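Long-range contacts in uncharacterized protein Atu1656 (Agrobacterium tumefaciens, PDB 2OJH), which is of unknown function but belongs to the TolB family and folds as a six-bladed beta-propeller, a scaffold that often mediates binding: residues G195-I199 against G218-P222; L267-T273 against Y288-P293. All coordinates share one frame; numbering follows the deposited sequence.

Contact 1: G195-I199 against G218-P222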
ATOM      1  N   GLY A 195      18.563  -1.421  11.785  1.00 37.60           N
ATOM      2  CA  GLY A 195      18.363  -2.496  12.762  1.00 39.22           C
ATOM      3  C   GLY A 195      16.933  -2.966  12.838  1.00 40.10           C
ATOM      4  O   GLY A 195      16.671  -4.162  12.991  1.00 40.65           O
ATOM      5  N   GLN A 196      16.001  -2.027  12.710  1.00 40.10           N
ATOM      6  CA  GLN A 196      14.594  -2.379  12.601  1.00 40.30           C
ATOM      7  C   GLN A 196      13.999  -1.592  11.455  1.00 39.01           C
ATOM      8  O   GLN A 196      14.637  -0.671  10.922  1.00 38.52           O
ATOM      9  CB  GLN A 196      13.853  -2.146  13.928  1.00 41.09           C
ATOM     10  CG  GLN A 196      13.844  -0.709  14.411  1.00 43.86           C
ATOM     11  CD  GLN A 196      13.720  -0.572  15.928  1.00 48.69           C
ATOM     12  OE1 GLN A 196      14.484  -1.173  16.691  1.00 50.74           O
ATOM     13  NE2 GLN A 196      12.769   0.241  16.367  1.00 47.92           N
HETATM   14  N   MSE A 197      12.802  -1.965  11.025  1.00 38.68           N
HETATM   15  CA  MSE A 197      12.166  -1.188   9.979  1.00 38.13           C
HETATM   16  C   MSE A 197      11.829   0.214  10.533  1.00 37.36           C
HETATM   17  O   MSE A 197      11.257   0.336  11.632  1.00 38.04           O
HETATM   18  CB  MSE A 197      10.914  -1.881   9.454  1.00 39.58           C
HETATM   19  CG  MSE A 197      11.166  -3.044   8.481  1.00 41.97           C
HETATM   20 SE   MSE A 197      12.287  -2.519   6.968  0.80 53.34          SE
HETATM   21  CE  MSE A 197      11.554  -3.458   5.438  1.00 43.42           C
ATOM     22  N   GLN A 198      12.255   1.250   9.804  1.00 35.65           N
ATOM     23  CA  GLN A 198      11.955   2.663  10.079  1.00 33.83           C
ATOM     24  C   GLN A 198      11.535   3.320   8.786  1.00 33.84           C
ATOM     25  O   GLN A 198      11.897   2.821   7.692  1.00 35.37           O
ATOM     26  CB  GLN A 198      13.185   3.382  10.576  1.00 33.49           C
ATOM     27  CG  GLN A 198      13.796   2.722  11.813  1.00 31.81           C
ATOM     28  CD  GLN A 198      13.031   3.038  13.089  1.00 35.12           C
ATOM     29  OE1 GLN A 198      13.448   3.888  13.852  1.00 33.49           O
ATOM     30  NE2 GLN A 198      11.918   2.350  13.320  1.00 36.50           N
ATOM     31  N   ILE A 199      10.795   4.426   8.898  1.00 32.84           N
ATOM     32  CA  ILE A 199      10.374   5.170   7.710  1.00 34.13           C
ATOM     33  C   ILE A 199      11.502   6.077   7.242  1.00 33.35           C
ATOM     34  O   ILE A 199      12.140   6.788   8.044  1.00 31.98           O
ATOM     35  CB  ILE A 199       9.044   5.980   7.895  1.00 34.27           C
ATOM     36  CG1 ILE A 199       7.948   5.111   8.533  1.00 33.09           C
ATOM     37  CG2 ILE A 199       8.620   6.566   6.559  1.00 34.37           C
ATOM     38  CD1 ILE A 199       7.690   3.807   7.833  1.00 35.70           C
ATOM     39  N   GLY A 218       8.984  -1.426  14.633  1.00 33.37           N
ATOM     40  CA  GLY A 218       9.163  -1.643  13.190  1.00 33.06           C
ATOM     41  C   GLY A 218       7.998  -0.987  12.452  1.00 33.58           C
ATOM     42  O   GLY A 218       6.836  -1.352  12.650  1.00 33.14           O
ATOM     43  N   ASP A 219       8.320  -0.043  11.569  1.00 33.00           N
ATOM     44  CA  ASP A 219       7.346   0.900  11.054  1.00 32.24           C
ATOM     45  C   ASP A 219       7.201   0.475   9.628  1.00 32.12           C
ATOM     46  O   ASP A 219       8.210   0.267   8.945  1.00 31.24           O
ATOM     47  CB  ASP A 219       7.900   2.340  11.179  1.00 32.38           C
ATOM     48  CG  ASP A 219       8.004   2.825  12.630  1.00 34.31           C
ATOM     49  OD1 ASP A 219       7.211   2.362  13.465  1.00 31.93           O
ATOM     50  OD2 ASP A 219       8.844   3.702  12.930  1.00 32.92           O
ATOM     51  N   TRP A 220       5.950   0.329   9.162  1.00 32.45           N
ATOM     52  CA  TRP A 220       5.698  -0.338   7.905  1.00 32.83           C
ATOM     53  C   TRP A 220       4.583   0.395   7.155  1.00 33.70           C
ATOM     54  O   TRP A 220       3.775   1.117   7.754  1.00 34.97           O
ATOM     55  CB  TRP A 220       5.240  -1.779   8.201  1.00 33.02           C
ATOM     56  CG  TRP A 220       6.377  -2.788   8.433  1.00 32.88           C
ATOM     57  CD1 TRP A 220       7.016  -3.089   9.613  1.00 33.66           C
ATOM     58  CD2 TRP A 220       6.966  -3.603   7.431  1.00 33.00           C
ATOM     59  NE1 TRP A 220       7.987  -4.070   9.385  1.00 33.38           N
ATOM     60  CE2 TRP A 220       7.966  -4.376   8.034  1.00 35.53           C
ATOM     61  CE3 TRP A 220       6.750  -3.732   6.038  1.00 35.06           C
ATOM     62  CZ2 TRP A 220       8.750  -5.278   7.301  1.00 34.03           C
ATOM     63  CZ3 TRP A 220       7.532  -4.621   5.325  1.00 34.53           C
ATOM     64  CH2 TRP A 220       8.503  -5.391   5.955  1.00 35.16           C
ATOM     65  N   PHE A 221       4.512   0.203   5.853  1.00 36.09           N
ATOM     66  CA  PHE A 221       3.388   0.713   5.090  1.00 35.73           C
ATOM     67  C   PHE A 221       3.146   2.238   5.168  1.00 36.94           C
ATOM     68  O   PHE A 221       2.005   2.659   5.412  1.00 38.63           O
ATOM     69  CB  PHE A 221       2.076  -0.020   5.474  1.00 36.70           C
ATOM     70  CG  PHE A 221       2.250  -1.480   5.802  1.00 38.05           C
ATOM     71  CD1 PHE A 221       2.733  -2.391   4.834  1.00 36.05           C
ATOM     72  CD2 PHE A 221       1.915  -1.949   7.073  1.00 38.13           C
ATOM     73  CE1 PHE A 221       2.933  -3.752   5.161  1.00 36.86           C
ATOM     74  CE2 PHE A 221       2.092  -3.314   7.412  1.00 39.95           C
ATOM     75  CZ  PHE A 221       2.601  -4.217   6.458  1.00 36.56           C
ATOM     76  N   PRO A 222       4.180   3.078   4.930  1.00 37.37           N
ATOM     77  CA  PRO A 222       3.889   4.534   4.887  1.00 37.39           C
ATOM     78  C   PRO A 222       3.017   4.968   3.702  1.00 38.54           C
ATOM     79  O   PRO A 222       3.289   4.597   2.528  1.00 38.74           O
ATOM     80  CB  PRO A 222       5.299   5.167   4.852  1.00 38.02           C
ATOM     81  CG  PRO A 222       6.174   4.105   4.189  1.00 35.79           C
ATOM     82  CD  PRO A 222       5.624   2.800   4.742  1.00 36.31           C
TER
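With CG anti to its carbonyl carbon (chi1 -78°) and the chain then bent at chi2 and chi3, Met197, a selenomethionine, folds against the indole of Trp220, whose own CG is likewise anti to the carbonyl carbon. Met197 CG approaches the ring system obliquely, toward its rim, 3.5 Å from Trp220 CE2. The terminal CE carries the chain onward to Trp220 CH2 at 3.6 Å, while SE stays oblique to the six-membered ring, 5.0 Å from its centroid: a Met-aromatic contact. The backbones are joined by Asp219 N, which gives a hydrogen bond of 3.0 Å to Met197 O. Gln198 NE2 folds back to Met197 O from the opposite face of its carbonyl plane, at 2.7 Å and nearly straight (172°), so two donors grip one acceptor. The Asp219 carboxylate, lying near the Gln198 amide, is held instead by Ser215, Thr213 and Ser235. Farther along, Ile199 CD1 touches Asp219 CB at 3.7 Å and Pro222 CD at 3.9 Å. The start of strand 198-203, third of its four-stranded sheet, and the loop leading into it thus meet strand 217-224, first of the next, the blade-to-blade packing of a beta-propeller.

Contact 2: L267-T273 against Y288-P293; sequences LFGGQGT and YVRYFP
Tyr291 reaches from strand 285-291 into the loop 267-273, where the chain leaves one propeller blade and passes the strand of the next. The strand pairs with 22-28 from the start of the chain, the closure by which a beta-propeller joins its two ends. Tyr291 CB sits 3.6 Å from Phe268 O, the oxygen that accepts the hydrogen bond from Tyr291 N at 2.9 Å. With CG anti to the carbonyl carbon (chi1 -62°), the ring runs alongside the loop. Its CD2 meets Gly269 CA, CE2 approaches Gln271 O and Thr273 N, and OH arrives against Gly272 CA and C, each 3.3 Å away, before bonding to Phe44 O. The loop therefore lines the edge of the ring, with Gly272 C and Thr273 N in its plane, while Val289 CG1 lies over one face. Beyond the tyrosine, Pro293 CD rests over a face of the Phe268 ring, a CH-pi contact 4.1 Å from the centroid. On the other flank Leu267 CD1 touches Tyr288 CD2 at 3.6 Å, and a water accepts from both Phe268 N and Arg290 NH1; Arg290 NE makes a salt bridge with Glu25. Thr273 binds the strand twice: its O accepts from Val289 N, and its OG1 donates to Val289 O at 3.1 Å while accepting an almost straight bond (169°) from Gly270 N.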
ATOM      1  N   LEU A 267      -4.832  -2.024  17.030  1.00 37.19           N
ATOM      2  CA  LEU A 267      -5.503  -2.845  16.036  1.00 37.22           C
ATOM      3  C   LEU A 267      -4.931  -4.268  16.031  1.00 37.21           C
ATOM      4  O   LEU A 267      -3.727  -4.480  16.248  1.00 36.82           O
ATOM      5  CB  LEU A 267      -5.384  -2.196  14.661  1.00 37.75           C
ATOM      6  CG  LEU A 267      -5.865  -2.978  13.452  1.00 38.95           C
ATOM      7  CD1 LEU A 267      -6.656  -2.106  12.503  1.00 43.18           C
ATOM      8  CD2 LEU A 267      -4.686  -3.582  12.708  1.00 43.05           C
ATOM      9  N   PHE A 268      -5.808  -5.236  15.792  1.00 36.75           N
ATOM     10  CA  PHE A 268      -5.378  -6.601  15.593  1.00 36.16           C
ATOM     11  C   PHE A 268      -5.274  -6.794  14.093  1.00 35.80           C
ATOM     12  O   PHE A 268      -6.268  -6.660  13.346  1.00 34.73           O
ATOM     13  CB  PHE A 268      -6.352  -7.587  16.222  1.00 35.56           C
ATOM     14  CG  PHE A 268      -5.890  -9.009  16.127  1.00 36.23           C
ATOM     15  CD1 PHE A 268      -4.939  -9.499  17.017  1.00 34.26           C
ATOM     16  CD2 PHE A 268      -6.378  -9.839  15.139  1.00 34.27           C
ATOM     17  CE1 PHE A 268      -4.498 -10.800  16.935  1.00 36.03           C
ATOM     18  CE2 PHE A 268      -5.938 -11.159  15.035  1.00 35.41           C
ATOM     19  CZ  PHE A 268      -4.998 -11.637  15.937  1.00 35.74           C
ATOM     20  N   GLY A 269      -4.045  -7.041  13.641  1.00 36.24           N
ATOM     21  CA  GLY A 269      -3.773  -7.124  12.208  1.00 36.03           C
ATOM     22  C   GLY A 269      -2.286  -7.005  11.906  1.00 36.37           C
ATOM     23  O   GLY A 269      -1.458  -7.671  12.538  1.00 36.73           O
ATOM     24  N   GLY A 270      -1.953  -6.134  10.966  1.00 35.39           N
ATOM     25  CA  GLY A 270      -0.595  -6.034  10.440  1.00 35.00           C
ATOM     26  C   GLY A 270      -0.685  -6.290   8.957  1.00 35.80           C
ATOM     27  O   GLY A 270      -1.145  -5.423   8.209  1.00 36.11           O
ATOM     28  N   GLN A 271      -0.259  -7.471   8.525  1.00 35.31           N
ATOM     29  CA  GLN A 271      -0.345  -7.770   7.087  1.00 36.16           C
ATOM     30  C   GLN A 271      -1.821  -7.684   6.665  1.00 35.40           C
ATOM     31  O   GLN A 271      -2.685  -8.264   7.331  1.00 35.39           O
ATOM     32  CB  GLN A 271       0.234  -9.162   6.814  1.00 36.18           C
ATOM     33  CG  GLN A 271       0.008  -9.666   5.359  1.00 35.87           C
ATOM     34  CD  GLN A 271       0.873  -8.921   4.360  1.00 38.56           C
ATOM     35  OE1 GLN A 271       1.492  -7.914   4.696  1.00 42.36           O
ATOM     36  NE2 GLN A 271       0.961  -9.436   3.141  1.00 39.01           N
ATOM     37  N   GLY A 272      -2.090  -6.998   5.557  1.00 35.93           N
ATOM     38  CA  GLY A 272      -3.458  -6.819   5.045  1.00 34.98           C
ATOM     39  C   GLY A 272      -4.142  -5.529   5.515  1.00 35.54           C
ATOM     40  O   GLY A 272      -5.033  -4.994   4.826  1.00 35.03           O
ATOM     41  N   THR A 273      -3.745  -5.034   6.685  1.00 34.42           N
ATOM     42  CA  THR A 273      -4.372  -3.847   7.272  1.00 34.63           C
ATOM     43  C   THR A 273      -4.334  -2.666   6.280  1.00 36.14           C
ATOM     44  O   THR A 273      -5.363  -2.022   6.026  1.00 35.52           O
ATOM     45  CB  THR A 273      -3.723  -3.504   8.656  1.00 35.38           C
ATOM     46  OG1 THR A 273      -4.065  -4.541   9.570  1.00 33.04           O
ATOM     47  CG2 THR A 273      -4.226  -2.186   9.227  1.00 34.61           C
ATOM     48  N   TYR A 288      -8.785   0.870   5.916  1.00 34.98           N
ATOM     49  CA  TYR A 288      -7.907  -0.135   6.533  1.00 34.51           C
ATOM     50  C   TYR A 288      -8.735  -1.389   6.880  1.00 34.91           C
ATOM     51  O   TYR A 288      -9.977  -1.346   6.865  1.00 34.34           O
ATOM     52  CB  TYR A 288      -7.193   0.443   7.773  1.00 35.65           C
ATOM     53  CG  TYR A 288      -8.140   0.769   8.904  1.00 36.94           C
ATOM     54  CD1 TYR A 288      -8.882   1.959   8.901  1.00 36.34           C
ATOM     55  CD2 TYR A 288      -8.319  -0.131   9.975  1.00 34.97           C
ATOM     56  CE1 TYR A 288      -9.796   2.241   9.934  1.00 36.44           C
ATOM     57  CE2 TYR A 288      -9.224   0.140  10.999  1.00 34.25           C
ATOM     58  CZ  TYR A 288      -9.937   1.337  10.978  1.00 35.40           C
ATOM     59  OH  TYR A 288     -10.840   1.598  11.958  1.00 35.33           O
ATOM     60  N   VAL A 289      -8.065  -2.508   7.166  1.00 33.85           N
ATOM     61  CA  VAL A 289      -8.761  -3.721   7.594  1.00 33.90           C
ATOM     62  C   VAL A 289      -8.302  -4.074   8.982  1.00 34.14           C
ATOM     63  O   VAL A 289      -7.109  -4.176   9.224  1.00 33.26           O
ATOM     64  CB  VAL A 289      -8.518  -4.942   6.668  1.00 33.62           C
ATOM     65  CG1 VAL A 289      -9.518  -6.094   6.984  1.00 33.89           C
ATOM     66  CG2 VAL A 289      -8.633  -4.533   5.174  1.00 32.56           C
ATOM     67  N   ARG A 290      -9.270  -4.257   9.874  1.00 33.90           N
ATOM     68  CA  ARG A 290      -9.044  -4.761  11.214  1.00 34.35           C
ATOM     69  C   ARG A 290      -9.406  -6.249  11.131  1.00 34.37           C
ATOM     70  O   ARG A 290     -10.356  -6.625  10.443  1.00 33.71           O
ATOM     71  CB  ARG A 290      -9.974  -4.003  12.189  1.00 33.96           C
ATOM     72  CG  ARG A 290     -10.085  -4.546  13.616  1.00 35.97           C
ATOM     73  CD  ARG A 290     -11.264  -3.856  14.381  1.00 36.15           C
ATOM     74  NE  ARG A 290     -11.140  -2.405  14.289  1.00 39.78           N
ATOM     75  CZ  ARG A 290     -10.423  -1.659  15.120  1.00 44.10           C
ATOM     76  NH1 ARG A 290      -9.783  -2.215  16.149  1.00 41.62           N
ATOM     77  NH2 ARG A 290     -10.354  -0.342  14.937  1.00 44.99           N
ATOM     78  N   TYR A 291      -8.656  -7.088  11.831  1.00 33.75           N
ATOM     79  CA  TYR A 291      -8.935  -8.515  11.801  1.00 33.81           C
ATOM     80  C   TYR A 291      -9.399  -9.007  13.152  1.00 33.72           C
ATOM     81  O   TYR A 291      -9.289  -8.301  14.148  1.00 34.52           O
ATOM     82  CB  TYR A 291      -7.718  -9.309  11.302  1.00 32.98           C
ATOM     83  CG  TYR A 291      -7.352  -8.937   9.897  1.00 33.37           C
ATOM     84  CD1 TYR A 291      -8.038  -9.495   8.819  1.00 33.67           C
ATOM     85  CD2 TYR A 291      -6.376  -7.980   9.650  1.00 33.92           C
ATOM     86  CE1 TYR A 291      -7.742  -9.134   7.518  1.00 33.26           C
ATOM     87  CE2 TYR A 291      -6.059  -7.597   8.348  1.00 33.32           C
ATOM     88  CZ  TYR A 291      -6.748  -8.189   7.297  1.00 34.53           C
ATOM     89  OH  TYR A 291      -6.473  -7.846   6.016  1.00 35.01           O
ATOM     90  N   PHE A 292      -9.947 -10.214  13.166  1.00 34.18           N
ATOM     91  CA  PHE A 292     -10.344 -10.874  14.417  1.00 35.00           C
ATOM     92  C   PHE A 292      -9.616 -12.212  14.460  1.00 36.30           C
ATOM     93  O   PHE A 292      -9.467 -12.860  13.419  1.00 36.39           O
ATOM     94  CB  PHE A 292     -11.861 -11.077  14.437  1.00 35.11           C
ATOM     95  CG  PHE A 292     -12.634  -9.816  14.176  1.00 35.95           C
ATOM     96  CD1 PHE A 292     -12.776  -8.849  15.177  1.00 37.00           C
ATOM     97  CD2 PHE A 292     -13.198  -9.577  12.935  1.00 35.25           C
ATOM     98  CE1 PHE A 292     -13.467  -7.652  14.931  1.00 37.48           C
ATOM     99  CE2 PHE A 292     -13.906  -8.389  12.688  1.00 35.18           C
ATOM    100  CZ  PHE A 292     -14.029  -7.430  13.685  1.00 36.24           C
ATOM    101  N   PRO A 293      -9.115 -12.617  15.641  1.00 37.48           N
ATOM    102  CA  PRO A 293      -8.420 -13.900  15.733  1.00 38.94           C
ATOM    103  C   PRO A 293      -9.234 -15.107  15.220  1.00 40.70           C
ATOM    104  O   PRO A 293     -10.463 -15.126  15.350  1.00 40.44           O
ATOM    105  CB  PRO A 293      -8.130 -14.050  17.241  1.00 38.33           C
ATOM    106  CG  PRO A 293      -8.893 -12.984  17.924  1.00 38.58           C
ATOM    107  CD  PRO A 293      -9.098 -11.890  16.923  1.00 36.95           C
TER
HETATM  108  O   HOH W   1      -8.582  -4.810  16.687  1.00 27.88           O

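Overall arrangement
The two contacts stand at successive junctions of the propeller, contact 1 coming wholly earlier in the chain. The sheet from 217-224 to 262-267 connects them: its first strand belongs to contact 1, and its last runs into the loop of contact 2. Their centres lie about 17 Å apart, each about 14 Å from the centre of the chain, yet they touch where Phe221 CE2 packs 3.9 Å from Gly270 O. His243 forms a second bridge, stacking on Trp220 and hydrogen-bonding Gln271. No active site is known; an acetic acid molecule about 4 Å from the Met197 side chain, probably from the crystallisation liquor, may mark a pocket beside contact 1.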